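Local structure of PipY (Synechococcus elongatus, 5NLC) at residues Ser90-Ala95 and Asn124-Asp129; Pro111-Gln116 and Gln144-Arg149; Val117-Asp122 and Leu151-Pro156; Ala166-Ala171 and Pro199-Glu204. The protein binds pyridoxal 5'-phosphate, the active form of vitamin B6, and probably takes part in keeping its cellular level in balance. All blocks are in the same frame, centred on the assembly; numbering follows the deposited sequence.

Overall arrangement
All four contacts belong to one modified TIM barrel of a fold type III PLP protein. Contact 2 pairs strands 112-116 and 147-152; contacts 1 and 3 gather the loop that follows strand 112-116, against the end of strand 87-91 and the end of strand 147-152 respectively. Their centres lie about 9 Å apart, and Trp128 O with Lys118 N, 2.9 Å, is a probable hydrogen bond between them. Contact 4, centred about 12 Å from contact 3, packs helix 161-181 against helix 198-203; Leu167 joins the two. The cofactor is absent here, but Met152 of contact 3 has its side chain about 4 Å from that of Arg210, a PLP-binding residue.

Contact 1. Residues Ser90-Ala95 and Asn124-Asp129; sequences SVDSWA and NKAGWD
Trp128 lays one face of its indole against the backbone that runs from Asp92 to Trp94. Ser93 C and Trp94 N each stand 3.3 Å from the ring plane, displaced toward the rim, and Asp92 O lies over the same face near the five-membered ring. A chi1 of -74° sets Trp128 CG anti to the carbonyl carbon, beside the backbone N; the indole beyond it lies against the turn, and CH2 at the far end meets Trp94 CB at 3.8 Å. The second indole leads away from the first, toward helix 130-141. At the edge, close to the ring plane, Trp128 NE1 gives a weak, bent hydrogen bond to Val91 O (3.0 Å, 123° at the hydrogen). This is the C-terminal end of strand 87-91 in the barrel, where the chain turns into helix 94-107: Ser93 caps that helix through Leu96 N, and the loop leading to helix 130-141 packs against the turn. Nearer Ala126, Asp92 OD2 sits 3.2 Å from Ala126 CB. A water bridges here, donating to Asp92 OD2 at 2.8 Å and accepting from Gly127 N at 3.0 Å. Gly127 adopts a conformation in which a side chain would collide with the carbonyl oxygen of Ala126.

Contact 2. Residues Pro111-Gln116 and Gln144-Arg149; sequences PKLCLQ and QQVQIR
The parallel beta-alpha-beta unit of strand 112-116, helix 130-141 and strand 147-152 brings Pro111 and Leu113 beside Val146, Gln147 and Arg149. Three backbone hydrogen bonds join the edges: Gln147 N to Pro111 O, Leu113 N to Gln147 O at 2.9 Å, and Arg149 N to Leu113 O at 2.8 Å, the last a straight bond at 168°. Gln147 O also receives a CA-H contact from Lys112 CA at 3.3 Å. On one face of the sheet Lys112 and Gln147 lie side by side and point the same way, Lys112 CG against Gln147 NE2 at 3.8 Å; that amide nitrogen is bonded to Ser110 O. Arg149, bent at chi2 and chi3, runs beside Lys112 and points the same way; its NH2 is 4.4 Å from Lys112 NZ, a pair of like charges, and its NE and NH1 are held by Arg186 O and Thr188 OG1. Leu113 and Ile148 point to the opposite face. Where the strands begin, Leu113 CD1 rests against Val146 CB at 3.7 Å, and Pro111 CG meets Val146 CG1. Farther along, Leu115 crosses Ile148 obliquely, Leu115 CD1 3.9 Å from Ile148 CG2, beside Leu133 and Leu140 of helix 130-141. Neighbouring parallel strands joined through a helix are the repeating element of the TIM barrel.

Contact 3. Residues Val117-Asp122 and Leu151-Pro156; sequences VKLLPD and LMVIAP
Val117 and Asp122 mark the two ends of the 117-122 loop, which bows away from residues 151-156 between two points of contact. At the first end the backbones still pair: Val117 N donates to Met152 O (3.1 Å, 161° at the hydrogen). With chi1 -177° Val117 CG1 is anti to the backbone N, which puts CG2 anti to the carbonyl carbon, and Val117 CG2 meets Leu151 CD2 at 3.8 Å, branch against branch. Next to it, Val153 CG2 projects into the corner formed by Val117 O and Leu119 CD1, the Leu119 and Val153 side chains crossing at about a right angle. Beyond this corner the chains draw apart and waters bridge them. One donates to Val117 O at 2.7 Å and accepts from Ile154 N; two more donate to Asp122 OD2, and one of these also donates to Ile154 O, the other to Ala155 O. At the far end the Pro156 ring fills a hollow lined by Leu120, Pro121 and Asp122. Its CG touches Pro121 O at 3.5 Å and Leu120 CB at 4.3 Å, while Asp122 OD2 lies 3.4 Å from Pro156 CA. Lys118 NZ ties the loop to itself at Asp122 O, 2.9 Å. Leu133 of helix 130-141 packs on Val117 and Leu151, Leu167 of helix 161-181 packs on Leu119 and Val153, and strand 189-191 hydrogen-bonds along the other edge of residues 151-153.

Contact 4. Residues Ala166-Ala171 and Pro199-Glu204; sequences ALFAQA and PLAVAE
Phe168 CB points toward helix 198-203, and chi1 -67° sets its CG anti to the carbonyl carbon; Glu204, likewise with CG anti to its carbonyl carbon (chi1 -59°), is bent at chi2 (-60°), and its CB and CG lie alongside Phe168 while OE1 reaches Ala169. The phenyl ring meets the second helix obliquely through one side, CD2 and CE2. Phe168 CD2 comes to 3.5 Å from Ala201 CA and CE2 to 3.7 Å from Ala201 CB; the small methyl lets the ring approach the helix backbone closely. Leu200 CB flanks the same side, 4.1 Å from Phe168 CD2. One turn on, where helix 198-203 has ended, the aliphatic part of Glu204 takes over: its CB lies 3.8 Å from Phe168 CB, and CG is near Ala169 N. The carboxylate then passes alongside Ala169, with Glu204 OE1 3.4 Å from Ala169 CB. Both helices belong to the outer helical layer of the barrel, and the side chain of Phe168 lies about 7 Å from that of Arg210, a PLP-binding residue, the cofactor being absent from this structure. Between these two segments the contact is mostly van der Waals packing of a ring, alanine methyls and methylenes. Its one charged group, Glu204, is answered by Arg172 of helix 161-181, whose NH1 forms a salt bridge with OE1, and this pairing joins the end of helix 198-203 electrostatically to the longer helix.

Contact 1. Residues Ser90-Ala95 and Asn124-Asp129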
loop_
_atom_site.group_PDB
_atom_site.type_symbol
_atom_site.label_atom_id
_atom_site.label_comp_id
_atom_site.label_asym_id
_atom_site.label_seq_id
_atom_site.Cartn_x
_atom_site.Cartn_y
_atom_site.Cartn_z
ATOM N N SER A 90 0.963 3.292 -4.221
ATOM C CA SER A 90 0.800 3.166 -5.631
ATOM C C SER A 90 1.736 4.091 -6.345
ATOM O O SER A 90 1.356 4.756 -7.315
ATOM C CB SER A 90 -0.636 3.519 -5.978
ATOM O OG SER A 90 -1.032 4.765 -5.366
ATOM N N VAL A 91 2.953 4.232 -5.866
ATOM C CA VAL A 91 3.870 5.136 -6.570
ATOM C C VAL A 91 4.407 4.430 -7.791
ATOM O O VAL A 91 5.237 3.564 -7.674
ATOM C CB VAL A 91 4.977 5.590 -5.664
ATOM C CG1 VAL A 91 5.825 6.621 -6.355
ATOM C CG2 VAL A 91 4.311 6.225 -4.429
ATOM N N ASP A 92 3.869 4.768 -8.945
ATOM C CA ASP A 92 4.070 3.990 -10.149
ATOM C C ASP A 92 5.053 4.539 -11.160
ATOM O O ASP A 92 5.234 3.962 -12.239
ATOM C CB ASP A 92 2.700 3.767 -10.814
ATOM C CG ASP A 92 2.082 5.070 -11.322
ATOM O OD1 ASP A 92 2.137 6.135 -10.710
ATOM O OD2 ASP A 92 1.530 5.016 -12.396
ATOM N N SER A 93 5.709 5.639 -10.844
ATOM C CA SER A 93 6.658 6.228 -11.793
ATOM C C SER A 93 7.652 7.117 -11.070
ATOM O O SER A 93 7.391 7.582 -9.909
ATOM C CB SER A 93 5.899 7.097 -12.794
ATOM O OG SER A 93 5.223 8.167 -12.089
ATOM N N TRP A 94 8.732 7.412 -11.778
ATOM C CA TRP A 94 9.703 8.354 -11.277
ATOM C C TRP A 94 9.012 9.710 -11.103
ATOM O O TRP A 94 9.170 10.400 -10.072
ATOM C CB TRP A 94 10.913 8.490 -12.238
ATOM C CG TRP A 94 11.632 9.721 -11.966
ATOM C CD1 TRP A 94 11.556 10.858 -12.662
ATOM C CD2 TRP A 94 12.443 10.010 -10.818
ATOM N NE1 TRP A 94 12.341 11.836 -12.075
ATOM C CE2 TRP A 94 12.867 11.339 -10.925
ATOM C CE3 TRP A 94 12.877 9.268 -9.725
ATOM C CZ2 TRP A 94 13.712 11.945 -9.971
ATOM C CZ3 TRP A 94 13.697 9.887 -8.770
ATOM C CH2 TRP A 94 14.105 11.185 -8.913
ATOM N N ALA A 95 8.268 10.153 -12.121
ATOM C CA ALA A 95 7.607 11.460 -12.019
ATOM C C ALA A 95 6.768 11.640 -10.749
ATOM O O ALA A 95 6.806 12.677 -10.102
ATOM C CB ALA A 95 6.690 11.649 -13.204
ATOM N N ASN A 124 -5.231 -2.927 -17.621
ATOM C CA ASN A 124 -5.996 -2.037 -16.738
ATOM C C ASN A 124 -5.204 -1.497 -15.522
ATOM O O ASN A 124 -5.804 -1.017 -14.538
ATOM C CB ASN A 124 -7.264 -2.770 -16.258
ATOM N N LYS A 125 -3.865 -1.538 -15.565
ATOM C CA LYS A 125 -3.088 -1.121 -14.403
ATOM C C LYS A 125 -1.794 -0.435 -14.761
ATOM O O LYS A 125 -1.155 -0.768 -15.743
ATOM C CB LYS A 125 -2.760 -2.325 -13.525
ATOM C CG LYS A 125 -3.830 -2.725 -12.521
ATOM C CD LYS A 125 -3.711 -1.848 -11.295
ATOM C CE LYS A 125 -4.856 -2.044 -10.327
ATOM N NZ LYS A 125 -4.737 -0.941 -9.314
ATOM N N ALA A 126 -1.425 0.527 -13.920
ATOM C CA ALA A 126 -0.153 1.261 -14.012
ATOM C C ALA A 126 0.934 0.509 -13.256
ATOM O O ALA A 126 0.660 -0.475 -12.614
ATOM C CB ALA A 126 -0.338 2.630 -13.366
ATOM N N GLY A 127 2.171 1.019 -13.297
ATOM C CA GLY A 127 3.282 0.429 -12.543
ATOM C C GLY A 127 4.598 0.677 -13.209
ATOM O O GLY A 127 4.663 0.860 -14.436
ATOM N N TRP A 128 5.661 0.640 -12.420
ATOM C CA TRP A 128 6.986 0.892 -12.937
ATOM C C TRP A 128 7.359 -0.283 -13.830
ATOM O O TRP A 128 7.083 -1.433 -13.485
ATOM C CB TRP A 128 8.048 0.934 -11.846
ATOM C CG TRP A 128 8.175 2.087 -10.917
ATOM C CD1 TRP A 128 7.415 2.329 -9.770
ATOM C CD2 TRP A 128 9.144 3.095 -10.950
ATOM N NE1 TRP A 128 7.867 3.437 -9.136
ATOM C CE2 TRP A 128 8.940 3.917 -9.813
ATOM C CE3 TRP A 128 10.222 3.364 -11.786
ATOM C CZ2 TRP A 128 9.746 4.972 -9.521
ATOM C CZ3 TRP A 128 10.988 4.413 -11.478
ATOM C CH2 TRP A 128 10.738 5.214 -10.378
ATOM N N ASP A 129 8.056 -0.004 -14.909
ATOM C CA ASP A 129 8.753 -1.046 -15.654
ATOM C C ASP A 129 9.996 -1.443 -14.793
ATOM O O ASP A 129 10.701 -0.540 -14.313
ATOM C CB ASP A 129 9.164 -0.507 -16.993
ATOM C CG ASP A 129 10.231 -1.336 -17.640
ATOM O OD1 ASP A 129 9.872 -2.337 -18.254
ATOM O OD2 ASP A 129 11.434 -0.972 -17.516
HETATM O O HOH W 1 2.584 3.655 -14.618
#

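Contact 2. Residues Pro111-Gln116 and Gln144-Arg149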
loop_
_atom_site.group_PDB
_atom_site.type_symbol
_atom_site.label_atom_id
_atom_site.label_comp_id
_atom_site.label_asym_id
_atom_site.label_seq_id
_atom_site.Cartn_x
_atom_site.Cartn_y
_atom_site.Cartn_z
ATOM N N PRO A 111 5.675 11.298 3.483
ATOM C CA PRO A 111 4.890 10.027 3.306
ATOM C C PRO A 111 5.774 8.796 3.203
ATOM O O PRO A 111 6.869 8.883 2.617
ATOM C CB PRO A 111 4.160 10.250 1.996
ATOM C CG PRO A 111 4.971 11.268 1.288
ATOM C CD PRO A 111 5.519 12.188 2.331
ATOM N N LYS A 112 5.280 7.660 3.721
ATOM C CA LYS A 112 5.868 6.390 3.461
ATOM C C LYS A 112 5.311 5.822 2.131
ATOM O O LYS A 112 4.085 5.860 1.881
ATOM C CB LYS A 112 5.664 5.451 4.651
ATOM C CG LYS A 112 6.527 5.844 5.822
ATOM C CD LYS A 112 6.161 5.103 7.066
ATOM C CE LYS A 112 6.178 6.000 8.291
ATOM N NZ LYS A 112 6.484 5.131 9.477
ATOM N N LEU A 113 6.215 5.338 1.256
ATOM C CA LEU A 113 5.897 4.993 -0.127
ATOM C C LEU A 113 6.238 3.559 -0.382
ATOM O O LEU A 113 7.261 3.057 0.119
ATOM C CB LEU A 113 6.659 5.854 -1.102
ATOM C CG LEU A 113 6.583 7.372 -0.916
ATOM C CD1 LEU A 113 7.340 8.011 -2.049
ATOM C CD2 LEU A 113 5.202 7.921 -0.937
ATOM N N CYS A 114 5.338 2.889 -1.090
ATOM C CA CYS A 114 5.701 1.719 -1.846
ATOM C C CYS A 114 5.738 2.092 -3.327
ATOM O O CYS A 114 4.972 2.944 -3.847
ATOM C CB CYS A 114 4.774 0.517 -1.577
ATOM S SG CYS A 114 4.864 -0.077 0.144
ATOM N N LEU A 115 6.666 1.456 -4.011
ATOM C CA LEU A 115 6.774 1.602 -5.444
ATOM C C LEU A 115 6.006 0.442 -6.095
ATOM O O LEU A 115 6.333 -0.740 -5.875
ATOM C CB LEU A 115 8.235 1.538 -5.829
ATOM C CG LEU A 115 9.119 2.554 -5.107
ATOM C CD1 LEU A 115 10.566 2.352 -5.560
ATOM C CD2 LEU A 115 8.684 3.947 -5.453
ATOM N N GLN A 116 5.015 0.785 -6.883
ATOM C CA GLN A 116 4.134 -0.154 -7.528
ATOM C C GLN A 116 4.780 -0.548 -8.836
ATOM O O GLN A 116 4.890 0.281 -9.734
ATOM C CB GLN A 116 2.809 0.476 -7.837
ATOM C CG GLN A 116 1.774 -0.507 -8.393
ATOM C CD GLN A 116 0.440 0.115 -8.663
ATOM O OE1 GLN A 116 -0.049 0.896 -7.889
ATOM N NE2 GLN A 116 -0.240 -0.371 -9.694
ATOM N N GLN A 144 14.922 13.204 -0.498
ATOM C CA GLN A 144 15.153 13.403 0.941
ATOM C C GLN A 144 13.910 13.545 1.774
ATOM O O GLN A 144 14.003 13.466 2.996
ATOM C CB GLN A 144 15.938 14.708 1.141
ATOM C CG GLN A 144 17.233 14.746 0.381
ATOM C CD GLN A 144 18.231 13.747 0.920
ATOM O OE1 GLN A 144 18.730 13.899 2.045
ATOM N NE2 GLN A 144 18.534 12.711 0.128
ATOM N N GLN A 145 12.771 13.798 1.144
ATOM C CA GLN A 145 11.548 14.165 1.863
ATOM C C GLN A 145 10.475 13.071 1.879
ATOM O O GLN A 145 9.327 13.366 2.255
ATOM C CB GLN A 145 10.888 15.348 1.194
ATOM C CG GLN A 145 11.807 16.442 0.707
ATOM C CD GLN A 145 12.516 17.107 1.845
ATOM O OE1 GLN A 145 12.044 17.090 2.980
ATOM N NE2 GLN A 145 13.606 17.709 1.554
ATOM N N VAL A 146 10.738 11.933 1.287
ATOM C CA VAL A 146 9.830 10.793 1.380
ATOM C C VAL A 146 10.537 9.653 1.990
ATOM O O VAL A 146 11.754 9.684 2.020
ATOM C CB VAL A 146 9.333 10.412 -0.000
ATOM C CG1 VAL A 146 8.366 11.480 -0.554
ATOM C CG2 VAL A 146 10.487 10.119 -0.954
ATOM N N GLN A 147 9.807 8.589 2.385
ATOM C CA GLN A 147 10.434 7.382 2.972
ATOM C C GLN A 147 10.019 6.236 2.112
ATOM O O GLN A 147 8.902 5.732 2.257
ATOM C CB GLN A 147 10.013 7.141 4.429
ATOM C CG GLN A 147 10.433 8.266 5.388
ATOM C CD GLN A 147 9.710 8.146 6.706
ATOM O OE1 GLN A 147 10.104 7.356 7.523
ATOM N NE2 GLN A 147 8.583 8.842 6.863
ATOM N N ILE A 148 10.886 5.839 1.192
ATOM C CA ILE A 148 10.566 4.669 0.296
ATOM C C ILE A 148 10.756 3.404 1.110
ATOM O O ILE A 148 11.839 3.210 1.637
ATOM C CB ILE A 148 11.438 4.703 -0.974
ATOM C CG1 ILE A 148 11.073 5.931 -1.788
ATOM C CG2 ILE A 148 11.170 3.439 -1.825
ATOM C CD1 ILE A 148 12.134 6.266 -2.830
ATOM N N ARG A 149 9.731 2.553 1.268
ATOM C CA ARG A 149 9.847 1.443 2.208
ATOM C C ARG A 149 9.653 0.084 1.569
ATOM O O ARG A 149 9.845 -0.935 2.245
ATOM C CB ARG A 149 8.775 1.615 3.314
ATOM C CG ARG A 149 8.991 2.855 4.172
ATOM C CD ARG A 149 10.357 2.913 4.841
ATOM N NE ARG A 149 10.564 1.702 5.597
ATOM C CZ ARG A 149 9.932 1.412 6.741
ATOM N NH1 ARG A 149 10.207 0.236 7.324
ATOM N NH2 ARG A 149 9.052 2.286 7.328
#

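Contact 3. Residues Val117-Asp122 and Leu151-Pro156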
loop_
_atom_site.group_PDB
_atom_site.type_symbol
_atom_site.label_atom_id
_atom_site.label_comp_id
_atom_site.label_asym_id
_atom_site.label_seq_id
_atom_site.Cartn_x
_atom_site.Cartn_y
_atom_site.Cartn_z
ATOM N N VAL A 117 5.177 -1.819 -8.931
ATOM C CA VAL A 117 5.971 -2.338 -10.013
ATOM C C VAL A 117 5.117 -3.301 -10.827
ATOM O O VAL A 117 4.439 -4.155 -10.277
ATOM C CB VAL A 117 7.169 -3.145 -9.472
ATOM C CG1 VAL A 117 8.056 -3.628 -10.629
ATOM C CG2 VAL A 117 8.003 -2.261 -8.600
ATOM N N LYS A 118 5.238 -3.199 -12.142
ATOM C CA LYS A 118 4.519 -4.038 -13.065
ATOM C C LYS A 118 5.503 -5.110 -13.554
ATOM O O LYS A 118 6.312 -4.877 -14.413
ATOM C CB LYS A 118 3.954 -3.208 -14.227
ATOM C CG LYS A 118 3.202 -4.013 -15.255
ATOM C CD LYS A 118 2.605 -3.180 -16.394
ATOM C CE LYS A 118 1.349 -2.467 -15.948
ATOM N NZ LYS A 118 0.725 -1.765 -17.119
ATOM N N LEU A 119 5.401 -6.274 -12.966
ATOM C CA LEU A 119 6.177 -7.411 -13.333
ATOM C C LEU A 119 5.526 -8.272 -14.432
ATOM O O LEU A 119 6.171 -9.123 -14.978
ATOM C CB LEU A 119 6.402 -8.253 -12.069
ATOM C CG LEU A 119 7.361 -7.675 -11.008
ATOM C CD1 LEU A 119 7.295 -8.544 -9.769
ATOM C CD2 LEU A 119 8.772 -7.682 -11.528
ATOM N N LEU A 120 4.249 -8.077 -14.716
ATOM C CA LEU A 120 3.527 -8.761 -15.781
ATOM C C LEU A 120 2.734 -7.757 -16.623
ATOM O O LEU A 120 2.269 -6.730 -16.082
ATOM C CB LEU A 120 2.549 -9.795 -15.170
ATOM C CG LEU A 120 3.156 -11.091 -14.627
ATOM C CD1 LEU A 120 2.055 -11.874 -13.909
ATOM C CD2 LEU A 120 3.726 -11.909 -15.785
ATOM N N PRO A 121 2.485 -8.084 -17.917
ATOM C CA PRO A 121 1.614 -7.210 -18.714
ATOM C C PRO A 121 0.245 -7.037 -18.043
ATOM O O PRO A 121 -0.295 -7.994 -17.479
ATOM C CB PRO A 121 1.476 -7.980 -20.041
ATOM C CG PRO A 121 2.769 -8.737 -20.149
ATOM C CD PRO A 121 2.990 -9.209 -18.736
ATOM N N ASP A 122 -0.270 -5.809 -18.064
ATOM C CA ASP A 122 -1.578 -5.535 -17.509
ATOM C C ASP A 122 -2.150 -4.282 -18.173
ATOM O O ASP A 122 -1.693 -3.188 -17.911
ATOM C CB ASP A 122 -1.483 -5.358 -15.990
ATOM C CG ASP A 122 -2.866 -5.359 -15.280
ATOM O OD1 ASP A 122 -3.918 -5.307 -15.956
ATOM O OD2 ASP A 122 -2.885 -5.380 -14.009
ATOM N N LEU A 151 7.862 -2.423 -2.116
ATOM C CA LEU A 151 7.248 -2.603 -3.392
ATOM C C LEU A 151 5.796 -2.983 -3.196
ATOM O O LEU A 151 5.496 -3.660 -2.197
ATOM C CB LEU A 151 7.902 -3.749 -4.195
ATOM C CG LEU A 151 9.349 -3.624 -4.541
ATOM C CD1 LEU A 151 9.665 -4.749 -5.539
ATOM C CD2 LEU A 151 9.649 -2.261 -5.136
ATOM N N MET A 152 4.942 -2.508 -4.103
ATOM C CA MET A 152 3.581 -2.969 -4.228
ATOM C C MET A 152 3.447 -3.755 -5.551
ATOM O O MET A 152 3.837 -3.296 -6.575
ATOM C CB MET A 152 2.576 -1.830 -4.209
ATOM C CG MET A 152 1.108 -2.277 -4.268
ATOM S SD MET A 152 -0.096 -0.965 -4.413
ATOM C CE MET A 152 -1.451 -1.704 -3.525
ATOM N N VAL A 153 2.868 -4.958 -5.487
ATOM C CA VAL A 153 2.575 -5.735 -6.681
ATOM C C VAL A 153 1.115 -6.174 -6.685
ATOM O O VAL A 153 0.643 -6.694 -5.661
ATOM C CB VAL A 153 3.527 -6.935 -6.682
ATOM C CG1 VAL A 153 3.132 -7.938 -7.668
ATOM C CG2 VAL A 153 4.917 -6.441 -7.027
ATOM N N ILE A 154 0.393 -5.908 -7.783
ATOM C CA ILE A 154 -1.009 -6.249 -7.893
ATOM C C ILE A 154 -1.118 -7.189 -9.088
ATOM O O ILE A 154 -0.666 -6.854 -10.194
ATOM C CB ILE A 154 -1.899 -5.017 -8.152
ATOM C CG1 ILE A 154 -1.597 -3.912 -7.105
ATOM C CG2 ILE A 154 -3.337 -5.463 -8.305
ATOM C CD1 ILE A 154 -2.425 -2.664 -7.310
ATOM N N ALA A 155 -1.708 -8.352 -8.871
ATOM C CA ALA A 155 -1.859 -9.308 -9.973
ATOM C C ALA A 155 -2.894 -8.788 -10.956
ATOM O O ALA A 155 -3.897 -8.179 -10.519
ATOM C CB ALA A 155 -2.289 -10.653 -9.418
ATOM N N PRO A 156 -2.660 -8.936 -12.287
ATOM C CA PRO A 156 -3.654 -8.627 -13.277
ATOM C C PRO A 156 -4.938 -9.367 -12.998
ATOM O O PRO A 156 -4.892 -10.486 -12.451
ATOM C CB PRO A 156 -3.025 -9.146 -14.573
ATOM C CG PRO A 156 -1.553 -8.935 -14.358
ATOM C CD PRO A 156 -1.359 -9.248 -12.903
HETATM O O HOH W 2 1.751 -4.437 -9.897
HETATM O O HOH W 3 -0.858 -5.208 -12.381
HETATM O O HOH W 4 -4.814 -5.769 -11.703
#

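Contact 4. Residues Ala166-Ala171 and Pro199-Glu204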
loop_
_atom_site.group_PDB
_atom_site.type_symbol
_atom_site.label_atom_id
_atom_site.label_comp_id
_atom_site.label_asym_id
_atom_site.label_seq_id
_atom_site.Cartn_x
_atom_site.Cartn_y
_atom_site.Cartn_z
ATOM N N ALA A 166 3.549 -17.349 -8.365
ATOM C CA ALA A 166 4.840 -17.113 -9.012
ATOM C C ALA A 166 5.148 -15.608 -9.012
ATOM O O ALA A 166 6.306 -15.177 -8.760
ATOM C CB ALA A 166 4.889 -17.730 -10.405
ATOM N N LEU A 167 4.119 -14.800 -9.236
ATOM C CA LEU A 167 4.273 -13.345 -9.241
ATOM C C LEU A 167 4.718 -12.796 -7.907
ATOM O O LEU A 167 5.628 -11.944 -7.913
ATOM C CB LEU A 167 2.984 -12.624 -9.728
ATOM C CG LEU A 167 2.972 -11.090 -9.639
ATOM C CD1 LEU A 167 3.857 -10.403 -10.669
ATOM C CD2 LEU A 167 1.550 -10.627 -9.802
ATOM N N PHE A 168 4.072 -13.266 -6.809
ATOM C CA PHE A 168 4.378 -12.804 -5.493
ATOM C C PHE A 168 5.783 -13.231 -5.068
ATOM O O PHE A 168 6.505 -12.455 -4.416
ATOM C CB PHE A 168 3.329 -13.215 -4.491
ATOM C CG PHE A 168 1.958 -12.558 -4.700
ATOM C CD1 PHE A 168 1.794 -11.306 -5.296
ATOM C CD2 PHE A 168 0.844 -13.219 -4.197
ATOM C CE1 PHE A 168 0.507 -10.746 -5.397
ATOM C CE2 PHE A 168 -0.407 -12.691 -4.287
ATOM C CZ PHE A 168 -0.576 -11.437 -4.906
ATOM N N ALA A 169 6.201 -14.404 -5.535
ATOM C CA ALA A 169 7.579 -14.868 -5.281
ATOM C C ALA A 169 8.610 -14.015 -6.016
ATOM O O ALA A 169 9.668 -13.649 -5.473
ATOM C CB ALA A 169 7.682 -16.347 -5.667
ATOM N N GLN A 170 8.278 -13.693 -7.251
ATOM C CA GLN A 170 9.119 -12.836 -8.081
ATOM C C GLN A 170 9.237 -11.487 -7.478
ATOM O O GLN A 170 10.326 -10.938 -7.522
ATOM C CB GLN A 170 8.609 -12.753 -9.490
ATOM C CG GLN A 170 9.492 -12.009 -10.491
ATOM C CD GLN A 170 8.775 -11.737 -11.805
ATOM O OE1 GLN A 170 7.527 -11.959 -11.943
ATOM N NE2 GLN A 170 9.516 -11.210 -12.761
ATOM N N ALA A 171 8.156 -10.929 -6.941
ATOM C CA ALA A 171 8.226 -9.665 -6.205
ATOM C C ALA A 171 9.154 -9.721 -5.029
ATOM O O ALA A 171 9.988 -8.863 -4.889
ATOM C CB ALA A 171 6.856 -9.244 -5.750
ATOM N N PRO A 199 -3.847 -15.087 0.988
ATOM C CA PRO A 199 -3.086 -16.240 1.543
ATOM C C PRO A 199 -1.839 -16.579 0.689
ATOM O O PRO A 199 -0.797 -16.937 1.226
ATOM C CB PRO A 199 -4.126 -17.363 1.567
ATOM C CG PRO A 199 -5.458 -16.635 1.648
ATOM C CD PRO A 199 -5.268 -15.419 0.790
ATOM N N LEU A 200 -1.917 -16.437 -0.629
ATOM C CA LEU A 200 -0.745 -16.699 -1.494
ATOM C C LEU A 200 0.329 -15.645 -1.199
ATOM O O LEU A 200 1.547 -15.957 -1.159
ATOM C CB LEU A 200 -1.091 -16.650 -2.955
ATOM C CG LEU A 200 -2.131 -17.655 -3.445
ATOM C CD1 LEU A 200 -2.395 -17.420 -4.929
ATOM C CD2 LEU A 200 -1.740 -19.071 -3.183
ATOM N N ALA A 201 -0.128 -14.408 -0.960
ATOM C CA ALA A 201 0.790 -13.285 -0.712
ATOM C C ALA A 201 1.539 -13.485 0.582
ATOM O O ALA A 201 2.774 -13.364 0.610
ATOM C CB ALA A 201 0.014 -11.994 -0.694
ATOM N N VAL A 202 0.826 -13.864 1.639
ATOM C CA VAL A 202 1.420 -14.091 2.935
ATOM C C VAL A 202 2.469 -15.206 2.843
ATOM O O VAL A 202 3.575 -15.056 3.360
ATOM C CB VAL A 202 0.359 -14.423 3.985
ATOM C CG1 VAL A 202 0.966 -14.986 5.264
ATOM C CG2 VAL A 202 -0.540 -13.251 4.247
ATOM N N ALA A 203 2.148 -16.302 2.148
ATOM C CA ALA A 203 3.106 -17.406 2.043
ATOM C C ALA A 203 4.366 -16.953 1.270
ATOM O O ALA A 203 5.401 -17.554 1.434
ATOM C CB ALA A 203 2.464 -18.615 1.341
ATOM N N GLU A 204 4.266 -15.929 0.415
ATOM C CA GLU A 204 5.408 -15.441 -0.310
ATOM C C GLU A 204 6.048 -14.186 0.297
ATOM O O GLU A 204 6.913 -13.574 -0.341
ATOM C CB GLU A 204 5.066 -15.199 -1.745
ATOM C CG GLU A 204 4.575 -16.402 -2.496
ATOM C CD GLU A 204 5.555 -17.552 -2.556
ATOM O OE1 GLU A 204 6.768 -17.300 -2.513
ATOM O OE2 GLU A 204 5.082 -18.711 -2.585
#